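Local coordinates for protein paraflagellar rod component (Trypanosoma brucei, PDB 2Q0X) that is of unknown function but adopts the alpha/beta-hydrolase fold and is named as a component of the paraflagellar rod, at residues T115-F123 and R191-L200; V143-P154 and Q201-R210. All coordinates share one frame; numbering follows the deposited sequence.

Interaction 1 (T115-F123 and R191-L200)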
ATOM      1  N   THR A 115      -7.645   0.253 -13.746  1.00 23.71           N
ATOM      2  CA  THR A 115      -6.940   1.386 -14.295  1.00 23.53           C
ATOM      3  C   THR A 115      -5.468   1.046 -14.393  1.00 23.75           C
ATOM      4  O   THR A 115      -4.962   0.198 -13.656  1.00 23.17           O
ATOM      5  CB  THR A 115      -7.103   2.635 -13.396  1.00 23.71           C
ATOM      6  OG1 THR A 115      -6.743   2.310 -12.043  1.00 23.60           O
ATOM      7  CG2 THR A 115      -8.532   3.175 -13.476  1.00 22.99           C
ATOM      8  N   SER A 116      -4.779   1.731 -15.304  1.00 24.23           N
ATOM      9  CA  SER A 116      -3.314   1.637 -15.423  1.00 24.57           C
ATOM     10  C   SER A 116      -2.829   0.182 -15.666  1.00 24.59           C
ATOM     11  O   SER A 116      -3.439  -0.551 -16.452  1.00 25.13           O
ATOM     12  CB  SER A 116      -2.660   2.271 -14.181  1.00 24.61           C
ATOM     13  OG  SER A 116      -1.270   2.387 -14.360  1.00 24.72           O
ATOM     14  N   THR A 117      -1.766  -0.256 -14.982  1.00 24.68           N
ATOM     15  CA  THR A 117      -1.290  -1.646 -15.126  1.00 24.41           C
ATOM     16  C   THR A 117      -2.166  -2.718 -14.424  1.00 24.52           C
ATOM     17  O   THR A 117      -1.859  -3.920 -14.497  1.00 23.86           O
ATOM     18  CB  THR A 117       0.176  -1.779 -14.682  1.00 24.55           C
ATOM     19  OG1 THR A 117       0.298  -1.519 -13.277  1.00 24.72           O
ATOM     20  CG2 THR A 117       1.108  -0.826 -15.511  1.00 24.20           C
ATOM     21  N   GLY A 118      -3.247  -2.284 -13.753  1.00 24.48           N
ATOM     22  CA  GLY A 118      -4.250  -3.188 -13.207  1.00 24.31           C
ATOM     23  C   GLY A 118      -4.945  -3.986 -14.289  1.00 24.45           C
ATOM     24  O   GLY A 118      -5.390  -5.116 -14.061  1.00 23.91           O
ATOM     25  N   THR A 119      -5.023  -3.400 -15.482  1.00 24.74           N
ATOM     26  CA  THR A 119      -5.588  -4.066 -16.619  1.00 24.84           C
ATOM     27  C   THR A 119      -4.872  -5.366 -16.992  1.00 24.97           C
ATOM     28  O   THR A 119      -5.500  -6.280 -17.533  1.00 24.46           O
ATOM     29  CB  THR A 119      -5.703  -3.153 -17.866  1.00 24.62           C
ATOM     30  OG1 THR A 119      -4.408  -2.852 -18.353  1.00 25.80           O
ATOM     31  CG2 THR A 119      -6.436  -1.884 -17.581  1.00 23.92           C
ATOM     32  N   GLN A 120      -3.561  -5.430 -16.743  1.00 25.43           N
ATOM     33  CA  GLN A 120      -2.798  -6.662 -16.927  1.00 25.20           C
ATOM     34  C   GLN A 120      -3.398  -7.827 -16.151  1.00 25.88           C
ATOM     35  O   GLN A 120      -3.382  -8.987 -16.611  1.00 26.00           O
ATOM     36  CB  GLN A 120      -1.377  -6.472 -16.421  1.00 25.47           C
ATOM     37  CG  GLN A 120      -0.426  -7.627 -16.784  1.00 24.50           C
ATOM     38  CD  GLN A 120       0.994  -7.384 -16.387  1.00 24.56           C
ATOM     39  OE1 GLN A 120       1.265  -6.670 -15.426  1.00 23.00           O
ATOM     40  NE2 GLN A 120       1.933  -8.011 -17.111  1.00 23.54           N
ATOM     41  N   LEU A 121      -3.858  -7.526 -14.938  1.00 26.00           N
ATOM     42  CA  LEU A 121      -4.435  -8.531 -14.073  1.00 26.12           C
ATOM     43  C   LEU A 121      -5.796  -8.985 -14.585  1.00 26.50           C
ATOM     44  O   LEU A 121      -6.152 -10.138 -14.437  1.00 26.12           O
ATOM     45  CB  LEU A 121      -4.545  -8.006 -12.640  1.00 26.14           C
ATOM     46  CG  LEU A 121      -3.255  -7.449 -12.010  1.00 25.75           C
ATOM     47  CD1 LEU A 121      -3.453  -7.291 -10.505  1.00 25.67           C
ATOM     48  CD2 LEU A 121      -2.041  -8.318 -12.319  1.00 25.56           C
ATOM     49  N   VAL A 122      -6.556  -8.073 -15.185  1.00 26.99           N
ATOM     50  CA  VAL A 122      -7.891  -8.395 -15.620  1.00 27.55           C
ATOM     51  C   VAL A 122      -7.859  -9.406 -16.767  1.00 28.04           C
ATOM     52  O   VAL A 122      -8.663 -10.332 -16.764  1.00 27.72           O
ATOM     53  CB  VAL A 122      -8.706  -7.125 -15.974  1.00 27.72           C
ATOM     54  CG1 VAL A 122     -10.033  -7.480 -16.685  1.00 26.79           C
ATOM     55  CG2 VAL A 122      -8.977  -6.310 -14.711  1.00 27.43           C
ATOM     56  N   PHE A 123      -6.929  -9.254 -17.720  1.00 28.40           N
ATOM     57  CA  PHE A 123      -6.863 -10.171 -18.858  1.00 28.85           C
ATOM     58  C   PHE A 123      -6.495 -11.574 -18.397  1.00 29.76           C
ATOM     59  O   PHE A 123      -7.095 -12.564 -18.842  1.00 29.72           O
ATOM     60  CB  PHE A 123      -5.904  -9.679 -19.955  1.00 28.56           C
ATOM     61  CG  PHE A 123      -6.423  -8.482 -20.719  1.00 28.36           C
ATOM     62  CD1 PHE A 123      -7.497  -8.616 -21.588  1.00 26.93           C
ATOM     63  CD2 PHE A 123      -5.853  -7.217 -20.550  1.00 27.36           C
ATOM     64  CE1 PHE A 123      -7.985  -7.526 -22.290  1.00 27.20           C
ATOM     65  CE2 PHE A 123      -6.339  -6.125 -21.251  1.00 27.46           C
ATOM     66  CZ  PHE A 123      -7.401  -6.278 -22.123  1.00 27.69           C
ATOM     67  N   ARG A 191       6.764  -7.640 -12.694  1.00 39.99           N
ATOM     68  CA  ARG A 191       5.448  -7.525 -13.327  1.00 40.06           C
ATOM     69  C   ARG A 191       5.532  -7.623 -14.862  1.00 39.99           C
ATOM     70  O   ARG A 191       4.663  -8.200 -15.494  1.00 40.07           O
ATOM     71  CB  ARG A 191       4.718  -6.251 -12.870  1.00 39.93           C
ATOM     72  CG  ARG A 191       4.047  -6.407 -11.506  1.00 39.64           C
ATOM     73  CD  ARG A 191       2.787  -7.294 -11.576  1.00 39.83           C
ATOM     74  NE  ARG A 191       1.765  -6.757 -12.486  1.00 39.32           N
ATOM     75  CZ  ARG A 191       0.868  -5.822 -12.171  1.00 39.33           C
ATOM     76  NH1 ARG A 191       0.822  -5.288 -10.953  1.00 39.72           N
ATOM     77  NH2 ARG A 191       0.005  -5.399 -13.084  1.00 39.19           N
ATOM     78  N   LEU A 192       6.606  -7.107 -15.445  1.00 40.05           N
ATOM     79  CA  LEU A 192       6.801  -7.198 -16.888  1.00 40.09           C
ATOM     80  C   LEU A 192       7.223  -8.615 -17.321  1.00 40.42           C
ATOM     81  O   LEU A 192       6.841  -9.076 -18.417  1.00 40.72           O
ATOM     82  CB  LEU A 192       7.825  -6.156 -17.360  1.00 39.97           C
ATOM     83  CG  LEU A 192       7.367  -4.693 -17.520  1.00 39.48           C
ATOM     84  CD1 LEU A 192       8.564  -3.759 -17.616  1.00 38.23           C
ATOM     85  CD2 LEU A 192       6.448  -4.536 -18.765  1.00 39.43           C
ATOM     86  N   ALA A 193       7.961  -9.316 -16.453  1.00 40.44           N
ATOM     87  CA  ALA A 193       8.600 -10.597 -16.810  1.00 40.60           C
ATOM     88  C   ALA A 193       7.642 -11.775 -17.036  1.00 40.78           C
ATOM     89  O   ALA A 193       7.933 -12.677 -17.818  1.00 40.64           O
ATOM     90  CB  ALA A 193       9.665 -10.975 -15.763  1.00 40.52           C
ATOM     91  N   GLY A 194       6.497 -11.772 -16.364  1.00 41.06           N
ATOM     92  CA  GLY A 194       5.524 -12.854 -16.525  1.00 40.99           C
ATOM     93  C   GLY A 194       4.711 -12.778 -17.796  1.00 40.98           C
ATOM     94  O   GLY A 194       3.918 -13.678 -18.071  1.00 41.54           O
ATOM     95  N   GLY A 195       4.900 -11.727 -18.590  1.00 40.62           N
ATOM     96  CA  GLY A 195       4.204 -11.611 -19.867  1.00 40.21           C
ATOM     97  C   GLY A 195       2.888 -10.867 -19.722  1.00 39.99           C
ATOM     98  O   GLY A 195       2.817  -9.849 -19.020  1.00 39.84           O
ATOM     99  N   GLY A 196       1.861 -11.356 -20.416  1.00 39.33           N
ATOM    100  CA  GLY A 196       0.563 -10.719 -20.446  1.00 39.13           C
ATOM    101  C   GLY A 196       0.618  -9.370 -21.124  1.00 39.12           C
ATOM    102  O   GLY A 196       1.507  -9.122 -21.925  1.00 38.98           O
ATOM    103  N   PHE A 197      -0.318  -8.484 -20.766  1.00 39.12           N
ATOM    104  CA  PHE A 197      -0.395  -7.136 -21.348  1.00 39.05           C
ATOM    105  C   PHE A 197      -0.478  -6.097 -20.238  1.00 39.00           C
ATOM    106  O   PHE A 197      -1.559  -5.909 -19.657  1.00 39.11           O
ATOM    107  CB  PHE A 197      -1.619  -7.007 -22.249  1.00 39.03           C
ATOM    108  CG  PHE A 197      -1.735  -8.093 -23.239  1.00 39.00           C
ATOM    109  CD1 PHE A 197      -1.083  -8.005 -24.451  1.00 38.91           C
ATOM    110  CD2 PHE A 197      -2.488  -9.220 -22.957  1.00 39.17           C
ATOM    111  CE1 PHE A 197      -1.181  -9.027 -25.375  1.00 39.96           C
ATOM    112  CE2 PHE A 197      -2.582 -10.245 -23.868  1.00 39.33           C
ATOM    113  CZ  PHE A 197      -1.928 -10.148 -25.087  1.00 39.42           C
ATOM    114  N   PRO A 198       0.656  -5.437 -19.929  1.00 38.72           N
ATOM    115  CA  PRO A 198       0.695  -4.489 -18.828  1.00 38.59           C
ATOM    116  C   PRO A 198      -0.415  -3.461 -18.854  1.00 38.37           C
ATOM    117  O   PRO A 198      -1.063  -3.286 -17.858  1.00 37.99           O
ATOM    118  CB  PRO A 198       2.070  -3.830 -18.989  1.00 38.83           C
ATOM    119  CG  PRO A 198       2.901  -4.898 -19.588  1.00 38.65           C
ATOM    120  CD  PRO A 198       1.984  -5.583 -20.562  1.00 38.45           C
ATOM    121  N   THR A 199      -0.663  -2.842 -20.010  1.00 38.50           N
ATOM    122  CA  THR A 199      -1.667  -1.780 -20.136  1.00 38.02           C
ATOM    123  C   THR A 199      -2.440  -1.951 -21.434  1.00 37.89           C
ATOM    124  O   THR A 199      -2.164  -2.845 -22.219  1.00 37.92           O
ATOM    125  CB  THR A 199      -0.994  -0.389 -20.147  1.00 38.00           C
ATOM    126  OG1 THR A 199      -0.122  -0.290 -21.292  1.00 37.76           O
ATOM    127  CG2 THR A 199      -0.187  -0.162 -18.835  1.00 37.22           C
ATOM    128  N   LEU A 200      -3.421  -1.084 -21.640  1.00 37.74           N
ATOM    129  CA  LEU A 200      -4.168  -1.031 -22.883  1.00 37.77           C
ATOM    130  C   LEU A 200      -3.328  -0.668 -24.107  1.00 38.09           C
ATOM    131  O   LEU A 200      -3.745  -0.939 -25.235  1.00 38.08           O
ATOM    132  CB  LEU A 200      -5.324  -0.063 -22.745  1.00 37.54           C
ATOM    133  CG  LEU A 200      -6.437  -0.536 -21.811  1.00 36.98           C
ATOM    134  CD1 LEU A 200      -7.625   0.365 -21.956  1.00 35.15           C
ATOM    135  CD2 LEU A 200      -6.829  -1.964 -22.085  1.00 35.75           C
TER
HETATM  136  O   HOH W   1      -0.869  -3.162 -11.288  1.00 35.31           O
HETATM  137  O   HOH W   2      -3.710  -4.548 -20.385  1.00 45.20           O
HETATM  138  O   HOH W   3      -2.328  -9.610 -19.012  1.00 34.14           O
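Gln-120 and Arg-191 run alongside each other, pointing opposite ways, and the amide of Gln-120 is engaged at both ends. Its OE1 accepts from two nitrogens of the guanidinium, which approaches side-on: NH2 lies 2.9 Å from OE1 in the carbonyl plane, on a lone pair, whereas NE at 3.0 Å from OE1 stands above that plane. The amide NE2 donates to Arg-191 O at 3.2 Å and more weakly to Gly-195 O, joining the last turn of helix 189-193 to the loop beyond. Gln-120 gets there with CG anti to its backbone N (chi1 -170°) and an extended chain, while Arg-191 bends at chi2 and chi3. Arg-191 NH2 also makes a weak bond to Thr-117 O (2.8 Å), and CD2 of Leu-121 lies over one guanidinium face. The remaining nitrogen, NH1, is taken by a salt bridge to Asp-90, by Ser-77 and by a water that donates to Thr-117 OG1. Two more waters satisfy backbone groups: one joins Gln-120 O (2.7 Å) to Phe-197 N, the other donates to Phe-197 O and meets Thr-119 OG1. Ser-116, with positive phi (57°) in the sharp turn between strand 110-115 and helix 119-128, sits where the nucleophile elbow of alpha/beta hydrolases is found; its sequence context, Thr-Ser-Thr-Gly, matches the end of the family's Gly-X-Ser-X-Gly, although catalysis is not established here.

Interaction 2 (V143-P154 and Q201-R210); sequences VVCDPENPLFTP and QEAVWNPCIR
From Val-144 to Pro-147 the loop runs along helix 200-209 in the helix's own direction, the CA of Val-144 5.5 Å from that of Gln-201 and the CA of Pro-147 5.7 Å from that of Asn-206. Gln-201, bent at chi2 (75°), turns its amide onto the backbone of Cys-145: OE1 accepts from Cys-145 N at 2.9 Å, and NE2 returns a nearly straight bond to Cys-145 O at 3.0 Å. NE2 also donates to Asn-206 OD1, which ties the amide to the next helical turn. Nearer the backbone of Gln-201, its CG sits over the centre of the Phe-152 ring in a CH-pi contact, 3.6 Å from its centroid. Val-144 lies likewise over the face of the Trp-205 indole, whose NE1 bonds Tyr-237. Arg-210 reaches the turn of residues 146-149; Pro-147 CB lies over the centre of its guanidinium face, and NH1 donates to Phe-152 O at 2.9 Å. NH2 adds weak bonds to Pro-147 O and to Glu-148 OE2, the latter part of a salt bridge with carboxylate and guanidinium nearly perpendicular. Helix 200-209 packs against this loop, which leads from strand 135-143 into helix 154-170, and also against helix 241-254 and, through Val-204 and Trp-205, strand 227-232.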
ATOM      1  N   VAL A 143      -4.270   5.136 -20.664  1.00 25.53           N
ATOM      2  CA  VAL A 143      -3.684   6.228 -21.425  1.00 25.43           C
ATOM      3  C   VAL A 143      -2.843   5.612 -22.518  1.00 25.48           C
ATOM      4  O   VAL A 143      -2.031   4.737 -22.266  1.00 25.46           O
ATOM      5  CB  VAL A 143      -2.783   7.106 -20.560  1.00 25.46           C
ATOM      6  CG1 VAL A 143      -2.172   8.256 -21.417  1.00 25.18           C
ATOM      7  CG2 VAL A 143      -3.565   7.625 -19.325  1.00 25.37           C
ATOM      8  N   VAL A 144      -3.032   6.081 -23.737  1.00 25.71           N
ATOM      9  CA  VAL A 144      -2.314   5.531 -24.886  1.00 26.01           C
ATOM     10  C   VAL A 144      -1.431   6.613 -25.514  1.00 26.23           C
ATOM     11  O   VAL A 144      -1.707   7.799 -25.374  1.00 25.77           O
ATOM     12  CB  VAL A 144      -3.295   4.974 -25.937  1.00 25.62           C
ATOM     13  CG1 VAL A 144      -4.053   3.815 -25.359  1.00 25.68           C
ATOM     14  CG2 VAL A 144      -4.270   6.072 -26.421  1.00 25.56           C
ATOM     15  N   CYS A 145      -0.375   6.173 -26.194  1.00 26.62           N
ATOM     16  CA  CYS A 145       0.494   7.050 -26.974  1.00 27.01           C
ATOM     17  C   CYS A 145       0.660   6.510 -28.410  1.00 27.57           C
ATOM     18  O   CYS A 145       0.164   5.442 -28.748  1.00 27.78           O
ATOM     19  CB  CYS A 145       1.847   7.162 -26.284  1.00 26.76           C
ATOM     20  SG  CYS A 145       2.754   5.611 -26.196  1.00 26.87           S
ATOM     21  N   ASP A 146       1.365   7.258 -29.250  1.00 28.41           N
ATOM     22  CA  ASP A 146       1.711   6.800 -30.591  1.00 29.01           C
ATOM     23  C   ASP A 146       2.534   5.507 -30.496  1.00 29.48           C
ATOM     24  O   ASP A 146       3.532   5.486 -29.806  1.00 29.45           O
ATOM     25  CB  ASP A 146       2.501   7.887 -31.336  1.00 29.09           C
ATOM     26  CG  ASP A 146       2.640   7.610 -32.833  1.00 29.29           C
ATOM     27  OD1 ASP A 146       2.694   6.436 -33.263  1.00 28.99           O
ATOM     28  OD2 ASP A 146       2.702   8.590 -33.596  1.00 30.90           O
ATOM     29  N   PRO A 147       2.103   4.427 -31.182  1.00 30.25           N
ATOM     30  CA  PRO A 147       2.857   3.162 -31.191  1.00 30.72           C
ATOM     31  C   PRO A 147       4.303   3.279 -31.679  1.00 31.49           C
ATOM     32  O   PRO A 147       5.139   2.448 -31.311  1.00 31.21           O
ATOM     33  CB  PRO A 147       2.054   2.279 -32.146  1.00 30.61           C
ATOM     34  CG  PRO A 147       0.696   2.839 -32.139  1.00 30.51           C
ATOM     35  CD  PRO A 147       0.849   4.313 -31.956  1.00 30.30           C
ATOM     36  N   GLU A 148       4.582   4.304 -32.490  1.00 32.41           N
ATOM     37  CA  GLU A 148       5.925   4.553 -32.995  1.00 33.38           C
ATOM     38  C   GLU A 148       6.810   5.301 -32.003  1.00 33.96           C
ATOM     39  O   GLU A 148       7.962   5.596 -32.310  1.00 33.96           O
ATOM     40  CB  GLU A 148       5.861   5.299 -34.339  1.00 33.72           C
ATOM     41  CG  GLU A 148       5.083   4.540 -35.423  1.00 34.61           C
ATOM     42  CD  GLU A 148       5.522   3.077 -35.569  1.00 36.13           C
ATOM     43  OE1 GLU A 148       6.755   2.829 -35.609  1.00 37.09           O
ATOM     44  OE2 GLU A 148       4.636   2.181 -35.645  1.00 36.89           O
ATOM     45  N   ASN A 149       6.263   5.613 -30.827  1.00 34.67           N
ATOM     46  CA  ASN A 149       7.051   5.996 -29.660  1.00 35.33           C
ATOM     47  C   ASN A 149       8.183   4.976 -29.444  1.00 35.72           C
ATOM     48  O   ASN A 149       7.953   3.785 -29.536  1.00 35.50           O
ATOM     49  CB  ASN A 149       6.119   6.044 -28.449  1.00 35.55           C
ATOM     50  CG  ASN A 149       6.772   6.590 -27.214  1.00 36.19           C
ATOM     51  OD1 ASN A 149       7.588   5.923 -26.567  1.00 36.76           O
ATOM     52  ND2 ASN A 149       6.371   7.800 -26.836  1.00 37.13           N
ATOM     53  N   PRO A 150       9.413   5.442 -29.148  1.00 36.54           N
ATOM     54  CA  PRO A 150      10.543   4.495 -29.084  1.00 37.11           C
ATOM     55  C   PRO A 150      10.396   3.353 -28.054  1.00 37.67           C
ATOM     56  O   PRO A 150      11.104   2.350 -28.151  1.00 37.68           O
ATOM     57  CB  PRO A 150      11.742   5.396 -28.745  1.00 37.05           C
ATOM     58  CG  PRO A 150      11.142   6.619 -28.142  1.00 36.87           C
ATOM     59  CD  PRO A 150       9.837   6.819 -28.844  1.00 36.45           C
ATOM     60  N   LEU A 151       9.499   3.509 -27.082  1.00 38.37           N
ATOM     61  CA  LEU A 151       9.178   2.428 -26.152  1.00 38.94           C
ATOM     62  C   LEU A 151       8.403   1.275 -26.797  1.00 39.48           C
ATOM     63  O   LEU A 151       8.578   0.127 -26.402  1.00 39.55           O
ATOM     64  CB  LEU A 151       8.375   2.962 -24.974  1.00 39.04           C
ATOM     65  CG  LEU A 151       9.130   3.813 -23.958  1.00 39.43           C
ATOM     66  CD1 LEU A 151       8.161   4.272 -22.875  1.00 39.42           C
ATOM     67  CD2 LEU A 151      10.325   3.046 -23.358  1.00 39.38           C
ATOM     68  N   PHE A 152       7.564   1.582 -27.794  1.00 40.03           N
ATOM     69  CA  PHE A 152       6.624   0.598 -28.358  1.00 40.33           C
ATOM     70  C   PHE A 152       6.884   0.228 -29.821  1.00 40.56           C
ATOM     71  O   PHE A 152       6.150  -0.553 -30.396  1.00 40.63           O
ATOM     72  CB  PHE A 152       5.183   1.073 -28.139  1.00 40.23           C
ATOM     73  CG  PHE A 152       4.836   1.224 -26.698  1.00 40.13           C
ATOM     74  CD1 PHE A 152       4.703   0.096 -25.893  1.00 39.93           C
ATOM     75  CD2 PHE A 152       4.691   2.481 -26.128  1.00 40.59           C
ATOM     76  CE1 PHE A 152       4.410   0.203 -24.576  1.00 39.67           C
ATOM     77  CE2 PHE A 152       4.407   2.608 -24.779  1.00 40.83           C
ATOM     78  CZ  PHE A 152       4.270   1.462 -23.999  1.00 40.81           C
ATOM     79  N   THR A 153       7.936   0.766 -30.417  1.00 40.97           N
ATOM     80  CA  THR A 153       8.440   0.227 -31.672  1.00 41.18           C
ATOM     81  C   THR A 153       8.904  -1.224 -31.437  1.00 41.74           C
ATOM     82  O   THR A 153       9.262  -1.581 -30.311  1.00 41.81           O
ATOM     83  CB  THR A 153       9.645   1.038 -32.195  1.00 41.15           C
ATOM     84  OG1 THR A 153      10.718   0.951 -31.253  1.00 40.57           O
ATOM     85  CG2 THR A 153       9.275   2.502 -32.434  1.00 40.76           C
ATOM     86  N   PRO A 154       8.902  -2.062 -32.494  1.00 42.37           N
ATOM     87  CA  PRO A 154       9.366  -3.453 -32.377  1.00 42.72           C
ATOM     88  C   PRO A 154      10.675  -3.612 -31.597  1.00 43.02           C
ATOM     89  O   PRO A 154      10.797  -4.551 -30.800  1.00 43.12           O
ATOM     90  CB  PRO A 154       9.570  -3.876 -33.838  1.00 42.84           C
ATOM     91  CG  PRO A 154       8.527  -3.090 -34.583  1.00 42.90           C
ATOM     92  CD  PRO A 154       8.451  -1.752 -33.867  1.00 42.49           C
ATOM     93  N   GLN A 201      -2.161  -0.039 -23.914  1.00 38.26           N
ATOM     94  CA  GLN A 201      -1.228   0.138 -25.033  1.00 38.27           C
ATOM     95  C   GLN A 201      -0.907  -1.210 -25.690  1.00 38.48           C
ATOM     96  O   GLN A 201      -1.050  -1.377 -26.902  1.00 38.45           O
ATOM     97  CB  GLN A 201       0.058   0.820 -24.580  1.00 38.19           C
ATOM     98  CG  GLN A 201       0.962   1.314 -25.714  1.00 37.89           C
ATOM     99  CD  GLN A 201       0.437   2.560 -26.385  1.00 38.00           C
ATOM    100  OE1 GLN A 201      -0.313   3.329 -25.777  1.00 37.72           O
ATOM    101  NE2 GLN A 201       0.834   2.779 -27.653  1.00 37.14           N
ATOM    102  N   GLU A 202      -0.481  -2.180 -24.888  1.00 38.80           N
ATOM    103  CA  GLU A 202      -0.107  -3.498 -25.425  1.00 38.86           C
ATOM    104  C   GLU A 202      -1.335  -4.359 -25.764  1.00 38.62           C
ATOM    105  O   GLU A 202      -1.345  -5.065 -26.773  1.00 38.33           O
ATOM    106  CB  GLU A 202       0.784  -4.242 -24.424  1.00 39.27           C
ATOM    107  CG  GLU A 202       2.132  -3.541 -24.153  1.00 39.97           C
ATOM    108  CD  GLU A 202       2.169  -2.736 -22.870  1.00 40.99           C
ATOM    109  OE1 GLU A 202       1.110  -2.237 -22.410  1.00 42.20           O
ATOM    110  OE2 GLU A 202       3.286  -2.582 -22.326  1.00 40.81           O
ATOM    111  N   ALA A 203      -2.366  -4.275 -24.925  1.00 38.17           N
ATOM    112  CA  ALA A 203      -3.566  -5.107 -25.076  1.00 37.82           C
ATOM    113  C   ALA A 203      -4.457  -4.688 -26.258  1.00 37.81           C
ATOM    114  O   ALA A 203      -5.060  -5.538 -26.893  1.00 36.97           O
ATOM    115  CB  ALA A 203      -4.363  -5.109 -23.798  1.00 37.40           C
ATOM    116  N   VAL A 204      -4.535  -3.381 -26.542  1.00 37.88           N
ATOM    117  CA  VAL A 204      -5.497  -2.879 -27.526  1.00 37.73           C
ATOM    118  C   VAL A 204      -4.882  -1.940 -28.580  1.00 38.00           C
ATOM    119  O   VAL A 204      -5.019  -2.176 -29.773  1.00 38.33           O
ATOM    120  CB  VAL A 204      -6.679  -2.170 -26.809  1.00 37.60           C
ATOM    121  CG1 VAL A 204      -7.569  -1.423 -27.791  1.00 37.56           C
ATOM    122  CG2 VAL A 204      -7.505  -3.172 -26.012  1.00 36.89           C
ATOM    123  N   TRP A 205      -4.198  -0.898 -28.142  1.00 37.93           N
ATOM    124  CA  TRP A 205      -3.808   0.184 -29.033  1.00 37.73           C
ATOM    125  C   TRP A 205      -2.810  -0.273 -30.085  1.00 37.88           C
ATOM    126  O   TRP A 205      -3.073  -0.179 -31.296  1.00 37.26           O
ATOM    127  CB  TRP A 205      -3.226   1.354 -28.232  1.00 37.55           C
ATOM    128  CG  TRP A 205      -3.291   2.654 -28.962  1.00 37.10           C
ATOM    129  CD1 TRP A 205      -2.253   3.344 -29.476  1.00 36.87           C
ATOM    130  CD2 TRP A 205      -4.475   3.405 -29.262  1.00 36.87           C
ATOM    131  NE1 TRP A 205      -2.705   4.491 -30.084  1.00 37.36           N
ATOM    132  CE2 TRP A 205      -4.069   4.551 -29.968  1.00 36.86           C
ATOM    133  CE3 TRP A 205      -5.839   3.220 -28.997  1.00 36.97           C
ATOM    134  CZ2 TRP A 205      -4.977   5.519 -30.417  1.00 37.24           C
ATOM    135  CZ3 TRP A 205      -6.747   4.179 -29.436  1.00 36.79           C
ATOM    136  CH2 TRP A 205      -6.311   5.318 -30.136  1.00 37.31           C
ATOM    137  N   ASN A 206      -1.667  -0.765 -29.614  1.00 37.85           N
ATOM    138  CA  ASN A 206      -0.631  -1.284 -30.508  1.00 38.08           C
ATOM    139  C   ASN A 206      -1.124  -2.343 -31.494  1.00 38.08           C
ATOM    140  O   ASN A 206      -0.995  -2.154 -32.700  1.00 38.16           O
ATOM    141  CB  ASN A 206       0.578  -1.780 -29.687  1.00 38.19           C
ATOM    142  CG  ASN A 206       1.400  -0.635 -29.111  1.00 38.36           C
ATOM    143  OD1 ASN A 206       1.169   0.543 -29.423  1.00 38.49           O
ATOM    144  ND2 ASN A 206       2.384  -0.974 -28.283  1.00 39.46           N
ATOM    145  N   PRO A 207      -1.701  -3.456 -31.003  1.00 38.26           N
ATOM    146  CA  PRO A 207      -2.166  -4.466 -31.968  1.00 38.46           C
ATOM    147  C   PRO A 207      -3.260  -4.004 -32.928  1.00 38.75           C
ATOM    148  O   PRO A 207      -3.297  -4.465 -34.059  1.00 38.46           O
ATOM    149  CB  PRO A 207      -2.660  -5.611 -31.077  1.00 38.43           C
ATOM    150  CG  PRO A 207      -2.843  -5.000 -29.709  1.00 37.93           C
ATOM    151  CD  PRO A 207      -1.913  -3.880 -29.608  1.00 38.23           C
ATOM    152  N   CYS A 208      -4.142  -3.102 -32.493  1.00 39.15           N
ATOM    153  CA  CYS A 208      -5.200  -2.610 -33.377  1.00 39.67           C
ATOM    154  C   CYS A 208      -4.632  -1.723 -34.479  1.00 40.11           C
ATOM    155  O   CYS A 208      -4.961  -1.898 -35.631  1.00 39.89           O
ATOM    156  CB  CYS A 208      -6.269  -1.828 -32.612  1.00 39.65           C
ATOM    157  SG  CYS A 208      -7.520  -2.816 -31.799  1.00 39.33           S
ATOM    158  N   ILE A 209      -3.792  -0.753 -34.111  1.00 40.84           N
ATOM    159  CA  ILE A 209      -3.141   0.127 -35.105  1.00 41.16           C
ATOM    160  C   ILE A 209      -2.237  -0.672 -36.067  1.00 41.34           C
ATOM    161  O   ILE A 209      -2.134  -0.340 -37.258  1.00 41.48           O
ATOM    162  CB  ILE A 209      -2.296   1.246 -34.418  1.00 41.37           C
ATOM    163  CG1 ILE A 209      -3.150   2.115 -33.465  1.00 41.99           C
ATOM    164  CG2 ILE A 209      -1.575   2.133 -35.461  1.00 40.72           C
ATOM    165  CD1 ILE A 209      -4.395   2.721 -34.092  1.00 42.50           C
ATOM    166  N   ARG A 210      -1.589  -1.717 -35.554  1.00 41.44           N
ATOM    167  CA  ARG A 210      -0.697  -2.558 -36.364  1.00 41.69           C
ATOM    168  C   ARG A 210      -1.357  -3.822 -36.974  1.00 42.04           C
ATOM    169  O   ARG A 210      -0.657  -4.683 -37.516  1.00 41.92           O
ATOM    170  CB  ARG A 210       0.504  -2.977 -35.528  1.00 41.55           C
ATOM    171  CG  ARG A 210       1.549  -1.903 -35.419  1.00 41.84           C
ATOM    172  CD  ARG A 210       2.419  -2.134 -34.216  1.00 42.17           C
ATOM    173  NE  ARG A 210       3.526  -1.187 -34.185  1.00 42.54           N
ATOM    174  CZ  ARG A 210       4.129  -0.740 -33.086  1.00 42.26           C
ATOM    175  NH1 ARG A 210       3.741  -1.146 -31.886  1.00 42.05           N
ATOM    176  NH2 ARG A 210       5.131   0.130 -33.203  1.00 42.70           N
TER
HETATM  177  O   HOH W   4      -2.875   2.223 -21.618  1.00 39.30           O

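From the N terminus, the chain passes strand 110-115 and its elbow (115-123), runs on through helix 119-128, returns to the sheet as strand 135-143 and leaves it through loop 143-154. Helix 154-170 follows; the end of helix 189-193 with the loop after it, and then helix 200-209, come back to meet the two earlier segments. Interaction 1 closes a loop of 67 residues and interaction 2 one of 46; because their segments alternate, the loops cross rather than nest. Both fasten the helical insertion between strands 135-143 and 227-232, the usual place of an alpha/beta-hydrolase cap, to the ends of neighbouring parallel strands. They meet directly: Leu-200 O probably accepts from Trp-205 N, and Phe-123 and Phe-197 pack on Ala-203.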